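Local coordinates for fatty acid metabolism regulator protein (PDB 1VI0) that represses genes for fatty acid transport and beta-oxidation as a DNA-binding homodimer, whose hold on DNA is inhibited by long-chain fatty acyl-CoA, at residues A[70-75]-A[129-134]; A[105-110]-A[164-169]; A[79-84]-A[133-138]; A[91-96]-A[180-185]; A[12-17]-A[57-62]. One frame throughout, in Å; residues are numbered along the deposited sequence.

Contact 1: residues A[70-75]-A[129-134]; sequences RMEEDI and LNILDG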
# COMPACT_ATOMS: atom_id res chain seq x y z
N ARG A 70 -11.59 7.42 -19.07
CA ARG A 70 -12.92 6.93 -18.72
C ARG A 70 -13.46 7.65 -17.47
O ARG A 70 -14.65 7.91 -17.40
CB ARG A 70 -12.90 5.42 -18.40
CG ARG A 70 -12.24 4.61 -19.49
CD ARG A 70 -13.09 4.61 -20.75
NE ARG A 70 -13.09 5.86 -21.47
CZ ARG A 70 -12.15 6.39 -22.22
NH1 ARG A 70 -11.00 5.74 -22.42
NH2 ARG A 70 -12.33 7.60 -22.74
N MSE A 71 -12.61 7.84 -16.45
CA MSE A 71 -13.08 8.49 -15.23
C MSE A 71 -13.60 9.89 -15.53
O MSE A 71 -14.74 10.24 -15.20
CB MSE A 71 -11.97 8.59 -14.18
CG MSE A 71 -11.66 7.29 -13.47
SE MSE A 71 -13.25 6.63 -12.61
CE MSE A 71 -13.88 8.25 -11.86
N GLU A 72 -12.78 10.68 -16.22
CA GLU A 72 -13.20 12.06 -16.51
C GLU A 72 -14.53 12.04 -17.25
O GLU A 72 -15.42 12.84 -17.01
CB GLU A 72 -12.14 12.81 -17.30
CG GLU A 72 -11.00 13.36 -16.44
CD GLU A 72 -11.51 14.05 -15.19
OE1 GLU A 72 -11.68 13.32 -14.18
OE2 GLU A 72 -11.78 15.27 -15.19
N GLU A 73 -14.64 11.10 -18.19
CA GLU A 73 -15.86 10.93 -18.96
C GLU A 73 -17.07 10.64 -18.08
O GLU A 73 -18.09 11.33 -18.17
CB GLU A 73 -15.64 9.77 -19.95
CG GLU A 73 -16.96 9.13 -20.40
CD GLU A 73 -16.73 8.28 -21.63
OE1 GLU A 73 -15.71 7.52 -21.65
OE2 GLU A 73 -17.46 8.43 -22.62
N ASP A 74 -16.98 9.68 -17.18
CA ASP A 74 -18.12 9.35 -16.34
C ASP A 74 -18.47 10.30 -15.22
O ASP A 74 -19.66 10.39 -14.88
CB ASP A 74 -17.89 7.95 -15.71
CG ASP A 74 -17.76 6.89 -16.79
OD1 ASP A 74 -18.11 7.21 -17.95
OD2 ASP A 74 -17.32 5.78 -16.46
N ILE A 75 -17.50 10.93 -14.57
CA ILE A 75 -17.79 11.75 -13.40
C ILE A 75 -18.36 13.11 -13.63
O ILE A 75 -19.00 13.67 -12.70
CB ILE A 75 -16.59 11.87 -12.43
CG1 ILE A 75 -15.45 12.63 -13.09
CG2 ILE A 75 -16.16 10.48 -11.97
CD1 ILE A 75 -14.25 12.77 -12.13
N LEU A 129 -4.65 10.69 -8.40
CA LEU A 129 -4.74 11.47 -7.16
C LEU A 129 -5.31 12.86 -7.44
O LEU A 129 -6.03 13.42 -6.62
CB LEU A 129 -3.40 11.51 -6.46
CG LEU A 129 -2.79 10.11 -6.20
CD1 LEU A 129 -1.42 10.28 -5.53
CD2 LEU A 129 -3.70 9.27 -5.33
N ASN A 130 -4.92 13.45 -8.58
CA ASN A 130 -5.43 14.76 -8.98
C ASN A 130 -6.99 14.70 -9.09
O ASN A 130 -7.61 15.65 -8.71
CB ASN A 130 -4.90 15.20 -10.32
CG ASN A 130 -3.50 15.73 -10.33
OD1 ASN A 130 -2.87 15.80 -11.42
ND2 ASN A 130 -2.97 16.10 -9.19
N ILE A 131 -7.51 13.60 -9.63
CA ILE A 131 -8.98 13.44 -9.74
C ILE A 131 -9.61 13.45 -8.37
O ILE A 131 -10.61 14.21 -8.14
CB ILE A 131 -9.34 12.18 -10.54
CG1 ILE A 131 -9.01 12.41 -12.01
CG2 ILE A 131 -10.82 11.85 -10.36
CD1 ILE A 131 -9.14 11.15 -12.83
N LEU A 132 -9.05 12.75 -7.38
CA LEU A 132 -9.50 12.74 -6.01
C LEU A 132 -9.44 14.09 -5.35
O LEU A 132 -10.42 14.63 -4.80
CB LEU A 132 -8.75 11.73 -5.09
CG LEU A 132 -8.80 10.27 -5.57
CD1 LEU A 132 -7.94 9.38 -4.65
CD2 LEU A 132 -10.22 9.75 -5.58
N ASP A 133 -8.34 14.87 -5.70
CA ASP A 133 -8.22 16.20 -5.10
C ASP A 133 -9.32 17.15 -5.64
O ASP A 133 -9.88 17.90 -4.80
CB ASP A 133 -6.87 16.81 -5.51
CG ASP A 133 -5.71 16.26 -4.71
OD1 ASP A 133 -5.85 15.24 -3.99
OD2 ASP A 133 -4.58 16.83 -4.77
N GLY A 134 -9.60 17.09 -6.89
CA GLY A 134 -10.65 17.93 -7.55
C GLY A 134 -12.02 17.54 -6.98
O GLY A 134 -12.90 18.36 -6.75
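The carboxylate of E72 reaches I131 through a single oxygen: OE1 sits 3.6 Å from both CG1 and CD1 of I131. The other flat group here, the guanidinium of R70, is turned to its own helix, with E73 OE1 at its edge and close to its plane; R70 NE donates to E73 OE1 over 3.1 Å in a nearly straight bond, at 168°, that forms part of a salt bridge. Only the first of these groups thus takes part in joining the helices, and it does so by van der Waals contact with methylene and methyl carbons. E72 can lie beside I131, the two side chains running alongside with opposed headings, because its chain bends at chi2 (-46°).

The two segments run in nearly the same direction, 20° apart, on helix 52-75 and helix 115-141 of the all-helical ligand-binding domain of a TetR-family repressor. The segment axes come no closer than 11.6 Å. I131 supplies the contact from the side of 129-134, meeting three residues of 70-75 with CG1, CG2 and CD1. Its CD1 rests 4.0 Å from CB of M71, which is modelled as selenomethionine, while its CG2 lies 4.0 Å from CD1 of I75 as the two isoleucines cross at a slant. Beyond CB, M71 turns toward helix 81-97, packing on V88 and K91. Two residues before I131, L129 touches the bound dodecyl-CoA and packs on R155 and F159 of helix 151-171.

Contact 2: residues A[105-110]-A[164-169]; sequences VTQLEL and ETVTTW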
# COMPACT_ATOMS: atom_id res chain seq x y z
N VAL A 105 -0.36 -7.47 -11.02
CA VAL A 105 0.64 -6.46 -11.44
C VAL A 105 0.51 -5.20 -10.60
O VAL A 105 1.48 -4.78 -9.97
CB VAL A 105 0.60 -6.21 -12.92
CG1 VAL A 105 1.43 -4.94 -13.30
CG2 VAL A 105 1.10 -7.39 -13.76
N THR A 106 -0.71 -4.64 -10.44
CA THR A 106 -0.93 -3.41 -9.73
C THR A 106 -0.69 -3.54 -8.23
O THR A 106 -0.14 -2.61 -7.65
CB THR A 106 -2.29 -2.75 -10.00
OG1 THR A 106 -3.32 -3.65 -9.51
CG2 THR A 106 -2.53 -2.51 -11.50
N GLN A 107 -1.09 -4.66 -7.59
CA GLN A 107 -0.98 -4.80 -6.17
C GLN A 107 0.34 -5.36 -5.67
O GLN A 107 0.71 -5.13 -4.49
CB GLN A 107 -2.13 -5.66 -5.62
CG GLN A 107 -3.49 -5.09 -5.99
CD GLN A 107 -3.65 -3.60 -5.80
OE1 GLN A 107 -3.71 -2.87 -6.78
NE2 GLN A 107 -3.77 -3.09 -4.59
N LEU A 108 1.04 -6.05 -6.56
CA LEU A 108 2.30 -6.66 -6.20
C LEU A 108 3.46 -6.24 -7.08
O LEU A 108 4.40 -5.61 -6.55
CB LEU A 108 2.19 -8.20 -6.26
CG LEU A 108 1.93 -9.00 -5.00
CD1 LEU A 108 1.42 -8.21 -3.83
CD2 LEU A 108 0.98 -10.19 -5.30
N GLU A 109 3.39 -6.50 -8.38
CA GLU A 109 4.55 -6.27 -9.26
C GLU A 109 4.98 -4.87 -9.51
O GLU A 109 6.18 -4.60 -9.74
CB GLU A 109 4.36 -7.08 -10.55
CG GLU A 109 4.12 -8.57 -10.26
CD GLU A 109 5.25 -9.24 -9.52
OE1 GLU A 109 6.42 -8.75 -9.55
OE2 GLU A 109 4.99 -10.25 -8.86
N LEU A 110 4.12 -3.87 -9.53
CA LEU A 110 4.49 -2.49 -9.70
C LEU A 110 5.06 -1.89 -8.43
O LEU A 110 5.56 -0.74 -8.49
CB LEU A 110 3.26 -1.69 -10.15
CG LEU A 110 3.07 -1.51 -11.64
CD1 LEU A 110 1.65 -1.05 -11.98
CD2 LEU A 110 4.10 -0.58 -12.24
N GLU A 164 -6.04 -0.73 -0.31
CA GLU A 164 -5.82 -1.86 0.66
C GLU A 164 -6.99 -2.85 0.49
O GLU A 164 -6.77 -4.06 0.73
CB GLU A 164 -5.75 -1.33 2.08
CG GLU A 164 -5.65 -2.41 3.15
CD GLU A 164 -4.36 -3.23 3.03
OE1 GLU A 164 -3.40 -2.79 2.40
OE2 GLU A 164 -4.41 -4.36 3.58
N THR A 165 -8.15 -2.32 0.15
CA THR A 165 -9.29 -3.26 -0.12
C THR A 165 -8.95 -4.18 -1.26
O THR A 165 -9.12 -5.44 -1.19
CB THR A 165 -10.62 -2.50 -0.29
OG1 THR A 165 -10.88 -1.71 0.87
CG2 THR A 165 -11.72 -3.58 -0.38
N VAL A 166 -8.30 -3.68 -2.33
CA VAL A 166 -7.89 -4.47 -3.46
C VAL A 166 -6.78 -5.43 -3.01
O VAL A 166 -6.79 -6.62 -3.31
CB VAL A 166 -7.45 -3.59 -4.64
CG1 VAL A 166 -7.07 -4.54 -5.80
CG2 VAL A 166 -8.61 -2.71 -5.13
N THR A 167 -5.78 -4.95 -2.31
CA THR A 167 -4.67 -5.83 -1.85
C THR A 167 -5.18 -6.98 -1.00
O THR A 167 -4.79 -8.16 -1.22
CB THR A 167 -3.68 -4.95 -1.08
OG1 THR A 167 -3.00 -4.13 -2.03
CG2 THR A 167 -2.65 -5.83 -0.36
N THR A 168 -6.12 -6.77 -0.12
CA THR A 168 -6.67 -7.82 0.74
C THR A 168 -7.35 -8.85 -0.14
O THR A 168 -7.06 -10.07 0.01
CB THR A 168 -7.56 -7.20 1.81
OG1 THR A 168 -6.73 -6.41 2.72
CG2 THR A 168 -8.27 -8.27 2.61
N TRP A 169 -8.13 -8.43 -1.12
CA TRP A 169 -8.75 -9.37 -2.09
C TRP A 169 -7.73 -10.10 -2.93
O TRP A 169 -7.76 -11.36 -3.06
CB TRP A 169 -9.67 -8.50 -2.92
CG TRP A 169 -10.19 -9.10 -4.15
CD1 TRP A 169 -11.26 -9.95 -4.26
CD2 TRP A 169 -9.77 -8.84 -5.48
NE1 TRP A 169 -11.52 -10.24 -5.55
CE2 TRP A 169 -10.61 -9.53 -6.35
CE3 TRP A 169 -8.76 -7.97 -6.02
CZ2 TRP A 169 -10.47 -9.50 -7.72
CZ3 TRP A 169 -8.63 -7.95 -7.37
CH2 TRP A 169 -9.48 -8.69 -8.23
O HOH W 1 -0.01 -4.26 -1.94
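Q107 and V166 meet at about a right angle, the glutamine chain passing across the valine rather than alongside it. V166 CG1 does the touching, 3.5 Å from Q107 CD and 3.6 Å from Q107 CG. With chi1 at -178°, this methyl stands opposite the backbone N of V166 and is carried to the glutamine. T167, one residue on, is met at a slant: Q107 NE2 donates to T167 OG1 over 2.9 Å, with an N-H...O angle of 151° and the hydroxyl oxygen 15° out of the amide plane. A bend at chi2 of Q107 swings the amide into reach of both neighbours. NE2 also binds D163 OD1, so the buried amide nitrogen has two acceptors on helix 151-171, and these fix the rotation of the amide. A water adds a second link, donating to Q107 O at 2.8 Å and lying 3.0 Å from T167 OG1.

The backbone carrying Q107 makes a wider pi-type turn, closed by L110 N bonding to V105 O at 2.8 Å. T106, beside Q107, belongs to the dodecyl-CoA pocket. Around the contact, helix 81-97 packs F93 and L96 against V166, helices 9-24 and 52-75 cover V105, and R111 of the second subunit packs on T167 and forms a salt bridge with E164, bringing helix 151-171 to the dimer interface.

Contact 3: residues A[79-84]-A[133-138]; sequences ATAKEK and DGILTE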
# COMPACT_ATOMS: atom_id res chain seq x y z
N ALA A 79 -23.34 14.73 -9.73
CA ALA A 79 -23.41 16.02 -9.11
C ALA A 79 -22.47 16.16 -7.91
O ALA A 79 -21.53 16.95 -7.92
CB ALA A 79 -24.83 16.35 -8.64
N THR A 80 -22.66 15.29 -6.91
CA THR A 80 -22.01 15.45 -5.64
C THR A 80 -20.66 14.76 -5.55
O THR A 80 -20.33 13.86 -6.32
CB THR A 80 -22.93 14.96 -4.48
OG1 THR A 80 -22.97 13.53 -4.59
CG2 THR A 80 -24.35 15.49 -4.70
N ALA A 81 -19.89 15.18 -4.57
CA ALA A 81 -18.57 14.55 -4.33
C ALA A 81 -18.79 13.08 -3.99
O ALA A 81 -18.06 12.23 -4.50
CB ALA A 81 -17.88 15.29 -3.21
N LYS A 82 -19.84 12.77 -3.19
CA LYS A 82 -20.11 11.36 -2.85
C LYS A 82 -20.44 10.56 -4.09
O LYS A 82 -19.89 9.47 -4.26
CB LYS A 82 -21.21 11.28 -1.79
CG LYS A 82 -21.69 9.85 -1.47
CD LYS A 82 -22.75 9.86 -0.35
CE LYS A 82 -23.08 8.38 -0.05
NZ LYS A 82 -24.19 8.29 0.93
N GLU A 83 -21.25 11.08 -5.02
CA GLU A 83 -21.55 10.40 -6.29
C GLU A 83 -20.33 10.17 -7.14
O GLU A 83 -20.07 9.08 -7.71
CB GLU A 83 -22.60 11.26 -7.06
CG GLU A 83 -23.97 11.12 -6.47
CD GLU A 83 -24.97 12.18 -6.94
OE1 GLU A 83 -24.58 13.24 -7.43
OE2 GLU A 83 -26.18 11.92 -6.75
N LYS A 84 -19.46 11.19 -7.24
CA LYS A 84 -18.19 10.97 -7.97
C LYS A 84 -17.32 9.90 -7.33
O LYS A 84 -16.76 9.07 -8.05
CB LYS A 84 -17.44 12.30 -8.09
CG LYS A 84 -18.25 13.35 -8.88
CD LYS A 84 -17.46 14.67 -8.82
CE LYS A 84 -18.30 15.87 -9.23
NZ LYS A 84 -18.72 15.82 -10.64
N ASP A 133 -8.34 14.87 -5.70
CA ASP A 133 -8.22 16.20 -5.10
C ASP A 133 -9.32 17.15 -5.64
O ASP A 133 -9.88 17.90 -4.80
CB ASP A 133 -6.87 16.81 -5.51
CG ASP A 133 -5.71 16.26 -4.71
OD1 ASP A 133 -5.85 15.24 -3.99
OD2 ASP A 133 -4.58 16.83 -4.77
N GLY A 134 -9.60 17.09 -6.89
CA GLY A 134 -10.65 17.93 -7.55
C GLY A 134 -12.02 17.54 -6.98
O GLY A 134 -12.90 18.36 -6.75
N ILE A 135 -12.31 16.25 -6.84
CA ILE A 135 -13.61 15.88 -6.20
C ILE A 135 -13.75 16.53 -4.85
O ILE A 135 -14.75 17.13 -4.46
CB ILE A 135 -13.72 14.34 -6.11
CG1 ILE A 135 -13.83 13.69 -7.47
CG2 ILE A 135 -14.88 13.99 -5.17
CD1 ILE A 135 -13.61 12.17 -7.44
N LEU A 136 -12.71 16.51 -4.00
CA LEU A 136 -12.69 17.05 -2.67
C LEU A 136 -12.86 18.60 -2.70
O LEU A 136 -13.61 19.14 -1.94
CB LEU A 136 -11.39 16.67 -1.97
CG LEU A 136 -11.29 15.16 -1.59
CD1 LEU A 136 -9.90 14.77 -1.11
CD2 LEU A 136 -12.38 14.89 -0.56
N THR A 137 -12.06 19.25 -3.57
CA THR A 137 -12.12 20.74 -3.58
C THR A 137 -13.44 21.26 -4.15
O THR A 137 -13.93 22.28 -3.68
CB THR A 137 -10.91 21.37 -4.27
OG1 THR A 137 -10.77 20.92 -5.60
CG2 THR A 137 -9.65 21.08 -3.44
N GLU A 138 -13.99 20.51 -5.08
CA GLU A 138 -15.35 20.89 -5.58
C GLU A 138 -16.32 20.75 -4.41
O GLU A 138 -17.20 21.54 -4.16
CB GLU A 138 -15.74 19.90 -6.66
CG GLU A 138 -15.13 20.13 -8.01
CD GLU A 138 -15.32 18.99 -8.97
OE1 GLU A 138 -16.12 18.07 -8.65
OE2 GLU A 138 -14.68 18.97 -10.05
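K84 NZ is gripped by I75 O and K78 O, so the end of helix 52-75 and the connection after it are tied to the first turn of helix 81-97. E138 OE1 of helix 115-141 adds only a long salt bridge to NZ, at 4.0 Å; it comes closer to the methylene K84 CE, at 3.2 Å, the two side chains crossing at about a right angle. The start of helix 81-97 carries a capping box: E83 N donates to T80 OG1 over 3.0 Å, and T80 N returns a nearly straight bond (171°) to E83 OE1 over 2.9 Å. E144 adds acceptors for A81 N and K82 N.

Beside the charged groups lies an apolar seam in the TetR-type ligand-binding domain. I135 fills it with both branches, its CG1 and CD1 sliding along K84, its CG2 turned to A81. With an alanine here, the aliphatic part of K84 and the methyl of A81 would probably face a gap, and the two segments would lose most of their apolar contact. The nearest apolar atoms are A81 CB and I135 CG2, 3.8 Å apart, while K84 CB stands 3.9 Å from I135 CD1.

Contact 4: residues A[91-96]-A[180-185]; sequences KHFSLL and ALSNSV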
# COMPACT_ATOMS: atom_id res chain seq x y z
N LYS A 91 -15.48 1.85 -10.33
CA LYS A 91 -14.71 1.69 -11.54
C LYS A 91 -13.32 1.11 -11.25
O LYS A 91 -12.89 0.23 -12.03
CB LYS A 91 -14.71 2.92 -12.41
CG LYS A 91 -16.14 3.32 -12.83
CD LYS A 91 -16.53 2.55 -14.09
CE LYS A 91 -17.91 1.93 -13.97
NZ LYS A 91 -17.90 0.73 -13.05
N HIS A 92 -12.73 1.52 -10.16
CA HIS A 92 -11.40 0.98 -9.77
C HIS A 92 -11.53 -0.53 -9.52
O HIS A 92 -10.81 -1.37 -10.07
CB HIS A 92 -10.87 1.75 -8.59
CG HIS A 92 -9.50 1.44 -8.07
ND1 HIS A 92 -8.62 2.41 -7.59
CD2 HIS A 92 -8.89 0.27 -7.88
CE1 HIS A 92 -7.54 1.79 -7.11
NE2 HIS A 92 -7.67 0.47 -7.30
N PHE A 93 -12.50 -0.92 -8.69
CA PHE A 93 -12.72 -2.33 -8.33
C PHE A 93 -13.05 -3.16 -9.57
O PHE A 93 -12.43 -4.21 -9.75
CB PHE A 93 -13.88 -2.37 -7.30
CG PHE A 93 -13.49 -1.94 -5.91
CD1 PHE A 93 -12.20 -1.53 -5.56
CD2 PHE A 93 -14.41 -2.12 -4.87
CE1 PHE A 93 -11.91 -1.24 -4.25
CE2 PHE A 93 -14.10 -1.81 -3.56
CZ PHE A 93 -12.81 -1.37 -3.24
N SER A 94 -13.92 -2.64 -10.44
CA SER A 94 -14.34 -3.33 -11.64
C SER A 94 -13.20 -3.62 -12.61
O SER A 94 -13.11 -4.71 -13.21
CB SER A 94 -15.47 -2.60 -12.39
OG SER A 94 -16.65 -2.65 -11.57
N LEU A 95 -12.37 -2.66 -12.88
CA LEU A 95 -11.19 -2.83 -13.75
C LEU A 95 -10.33 -3.98 -13.28
O LEU A 95 -10.10 -4.94 -14.05
CB LEU A 95 -10.42 -1.51 -13.67
CG LEU A 95 -9.34 -1.19 -14.71
CD1 LEU A 95 -7.99 -1.00 -14.07
CD2 LEU A 95 -9.30 -2.15 -15.87
N LEU A 96 -9.96 -3.99 -12.00
CA LEU A 96 -9.11 -5.00 -11.43
C LEU A 96 -9.81 -6.33 -11.30
O LEU A 96 -9.21 -7.39 -11.57
CB LEU A 96 -8.47 -4.51 -10.13
CG LEU A 96 -7.61 -3.22 -10.31
CD1 LEU A 96 -6.84 -2.94 -9.02
CD2 LEU A 96 -6.61 -3.43 -11.44
N ALA A 180 -18.79 -5.82 -5.38
CA ALA A 180 -19.97 -5.76 -4.47
C ALA A 180 -19.70 -5.01 -3.20
O ALA A 180 -20.60 -4.71 -2.36
CB ALA A 180 -20.45 -7.19 -4.23
N LEU A 181 -18.41 -4.78 -2.86
CA LEU A 181 -18.06 -4.06 -1.65
C LEU A 181 -17.97 -2.54 -1.90
O LEU A 181 -17.78 -1.82 -0.89
CB LEU A 181 -16.72 -4.53 -1.09
CG LEU A 181 -16.49 -5.99 -0.83
CD1 LEU A 181 -15.10 -6.36 -0.35
CD2 LEU A 181 -17.53 -6.45 0.20
N SER A 182 -18.07 -2.12 -3.14
CA SER A 182 -17.98 -0.69 -3.48
C SER A 182 -18.73 0.23 -2.58
O SER A 182 -18.23 1.25 -2.02
CB SER A 182 -18.45 -0.47 -4.96
OG SER A 182 -17.58 -1.14 -5.83
N ASN A 183 -20.09 0.00 -2.45
CA ASN A 183 -20.86 0.95 -1.66
C ASN A 183 -20.47 1.01 -0.21
O ASN A 183 -20.50 2.07 0.43
CB ASN A 183 -22.37 0.60 -1.77
CG ASN A 183 -23.27 1.66 -1.21
OD1 ASN A 183 -23.40 2.74 -1.85
ND2 ASN A 183 -23.94 1.43 -0.10
N SER A 184 -20.09 -0.12 0.44
CA SER A 184 -19.77 -0.13 1.83
C SER A 184 -18.43 0.58 2.10
O SER A 184 -18.33 1.32 3.06
CB SER A 184 -19.73 -1.55 2.42
OG SER A 184 -21.10 -2.03 2.33
N VAL A 185 -17.59 0.50 1.07
CA VAL A 185 -16.27 1.19 1.15
C VAL A 185 -16.54 2.71 1.07
O VAL A 185 -16.10 3.45 1.95
CB VAL A 185 -15.38 0.74 0.01
CG1 VAL A 185 -14.10 1.62 0.08
CG2 VAL A 185 -14.90 -0.71 0.26
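F93 makes the whole of its segment's contact with residues 180-185, and the packing is closest along one side of its ring. With chi2 at -1°, the ring plane runs through its own CA, and the CD2-CE2 side is presented to the start of helix 182-191. S182 OG approaches F93 CD2 obliquely, at 3.5 Å, without bonding to it; that hydroxyl is held instead by V179 O. V185 meets the ring at its edge, near the ring plane, its CG2 lying 4.1 Å from both CE2 and CZ of F93. L181 C also lies at this edge, 4.3 Å from F93 CE2.

Elsewhere F93 is well covered, by I162 and V166 of helix 151-171 and by L178 and V179 of the loop between helices 151-171 and 182-191. Toward the surface the contact thins out. L181 meets the ring chiefly with its backbone, while A180, N183 and S184 are exposed; L181 and S184 pack on L153 of the second subunit.

The arrangement joins the last helix to helix 81-97 in a TetR-family C-terminal domain. On helix 81-97, H92 and L95 touch the bound dodecyl-CoA, whereas the F93 side chain lies about 9 Å from it.

Contact 5: residues A[12-17]-A[57-62]; sequences QIIDAA and ISLFKE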
# COMPACT_ATOMS: atom_id res chain seq x y z
N GLN A 12 0.05 -5.41 -28.00
CA GLN A 12 0.22 -6.85 -27.88
C GLN A 12 1.33 -7.16 -26.85
O GLN A 12 1.30 -8.16 -26.15
CB GLN A 12 0.68 -7.49 -29.19
CG GLN A 12 -0.43 -7.73 -30.20
CD GLN A 12 0.20 -8.32 -31.48
OE1 GLN A 12 0.51 -9.52 -31.43
NE2 GLN A 12 0.38 -7.47 -32.46
N ILE A 13 2.39 -6.34 -26.97
CA ILE A 13 3.51 -6.52 -26.04
C ILE A 13 3.10 -6.12 -24.62
O ILE A 13 3.40 -6.85 -23.67
CB ILE A 13 4.73 -5.70 -26.48
CG1 ILE A 13 5.35 -6.37 -27.72
CG2 ILE A 13 5.76 -5.61 -25.37
CD1 ILE A 13 6.15 -5.37 -28.57
N ILE A 14 2.44 -4.97 -24.50
CA ILE A 14 1.99 -4.58 -23.14
C ILE A 14 1.12 -5.66 -22.51
O ILE A 14 1.25 -6.04 -21.36
CB ILE A 14 1.23 -3.25 -23.19
CG1 ILE A 14 2.16 -2.11 -23.60
CG2 ILE A 14 0.59 -2.97 -21.83
CD1 ILE A 14 3.23 -1.77 -22.60
N ASP A 15 0.22 -6.27 -23.30
CA ASP A 15 -0.68 -7.30 -22.78
C ASP A 15 0.04 -8.56 -22.43
O ASP A 15 -0.22 -9.23 -21.40
CB ASP A 15 -1.79 -7.53 -23.82
CG ASP A 15 -2.89 -6.49 -23.78
OD1 ASP A 15 -2.84 -5.50 -23.05
OD2 ASP A 15 -3.87 -6.66 -24.58
N ALA A 16 1.06 -8.93 -23.24
CA ALA A 16 1.84 -10.11 -22.90
C ALA A 16 2.67 -9.83 -21.66
O ALA A 16 2.82 -10.68 -20.79
CB ALA A 16 2.74 -10.48 -24.07
N ALA A 17 3.17 -8.60 -21.54
CA ALA A 17 3.94 -8.21 -20.35
C ALA A 17 3.10 -8.38 -19.08
O ALA A 17 3.60 -8.93 -18.11
CB ALA A 17 4.42 -6.79 -20.45
N ILE A 57 6.92 0.39 -16.64
CA ILE A 57 6.46 1.78 -16.55
C ILE A 57 5.45 2.13 -17.61
O ILE A 57 4.39 2.72 -17.31
CB ILE A 57 7.70 2.71 -16.64
CG1 ILE A 57 8.59 2.47 -15.42
CG2 ILE A 57 7.27 4.16 -16.79
CD1 ILE A 57 10.03 2.96 -15.65
N SER A 58 5.63 1.72 -18.87
CA SER A 58 4.75 2.00 -19.98
C SER A 58 3.40 1.25 -19.84
O SER A 58 2.36 1.79 -20.14
CB SER A 58 5.40 1.64 -21.32
OG SER A 58 6.50 2.53 -21.57
N LEU A 59 3.49 0.05 -19.29
CA LEU A 59 2.22 -0.73 -19.08
C LEU A 59 1.39 0.03 -18.07
O LEU A 59 0.18 0.25 -18.28
CB LEU A 59 2.66 -2.08 -18.63
CG LEU A 59 1.87 -3.08 -17.84
CD1 LEU A 59 2.74 -4.35 -17.68
CD2 LEU A 59 1.35 -2.63 -16.49
N PHE A 60 2.01 0.49 -16.98
CA PHE A 60 1.31 1.29 -16.00
C PHE A 60 0.79 2.59 -16.61
O PHE A 60 -0.38 2.93 -16.48
CB PHE A 60 2.14 1.57 -14.76
CG PHE A 60 1.37 2.20 -13.63
CD1 PHE A 60 0.03 1.93 -13.40
CD2 PHE A 60 2.02 3.06 -12.74
CE1 PHE A 60 -0.64 2.48 -12.33
CE2 PHE A 60 1.34 3.65 -11.70
CZ PHE A 60 0.01 3.36 -11.46
N LYS A 61 1.60 3.34 -17.37
CA LYS A 61 1.15 4.58 -17.97
C LYS A 61 -0.01 4.44 -18.94
O LYS A 61 -0.91 5.28 -18.92
CB LYS A 61 2.35 5.23 -18.70
CG LYS A 61 2.11 6.65 -19.15
CD LYS A 61 3.47 7.26 -19.59
CE LYS A 61 3.27 8.64 -20.18
NZ LYS A 61 2.55 8.59 -21.50
N GLU A 62 -0.01 3.40 -19.74
CA GLU A 62 -1.03 3.07 -20.71
C GLU A 62 -2.34 2.68 -20.04
O GLU A 62 -3.39 3.23 -20.39
CB GLU A 62 -0.51 1.89 -21.56
CG GLU A 62 -1.48 1.41 -22.62
CD GLU A 62 -2.08 2.58 -23.37
OE1 GLU A 62 -1.29 3.49 -23.75
OE2 GLU A 62 -3.32 2.61 -23.52
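I14 and L59 bring their CA atoms to 5.6 Å where the two helical segments cross steeply, at -105°, with axes 9.9 Å apart at closest approach. So steep a crossing confines the contact to a small patch. I14 lies over the backbone of the other helix: its CD1 rests 3.8 Å from L59 N, and its CG2 3.9 Å from L59 CB. The bend at chi2 (-67°) folds CD1 inward, where it also comes 4.2 Å from S58 CB. L59 answers from the other helix at a slant, its chain reaching past I14 so that CD1 meets A17 CB at 4.1 Å. Its tip continues to V18 and I21 of helix 9-24, while F49 closes over I14 and S58. Shortening I14 to an alanine is likely to leave the backbone around S58 and L59 without its cover and open a gap beside F49.

The S58 hydroxyl bonds to D54 O in its own helix, and no hydrogen bond crosses between the two segments. This is the hydrophobic core of the TetR-type N-terminal DNA-binding domain, in which helix 9-24 packs across the start of helix 52-75. The same helix holds F60, which touches the bound dodecyl-CoA.

Overall arrangement
Contact 5 closes first, in the DNA-binding domain; the other four lie in the C-terminal region, where contacts 1 and 3 each cross contacts 2 and 4 along the chain. Helix 52-75 joins the two parts, carrying contact 5 near its start and contact 1 at its end, centres about 22 Å apart. Contacts 1 and 3 share helix 115-141, with centres about 9 Å apart, and touch through I75 O and K84 NZ. Helix 81-97 serves contacts 3 and 4; contact 1 touches contact 4 through M71 and K91. Contact 2 lies within contact 4's span, meets it through V166 and F93, and reaches contact 5 through V105 and L59. This chain of touches could carry ligand binding to the DNA-binding domain.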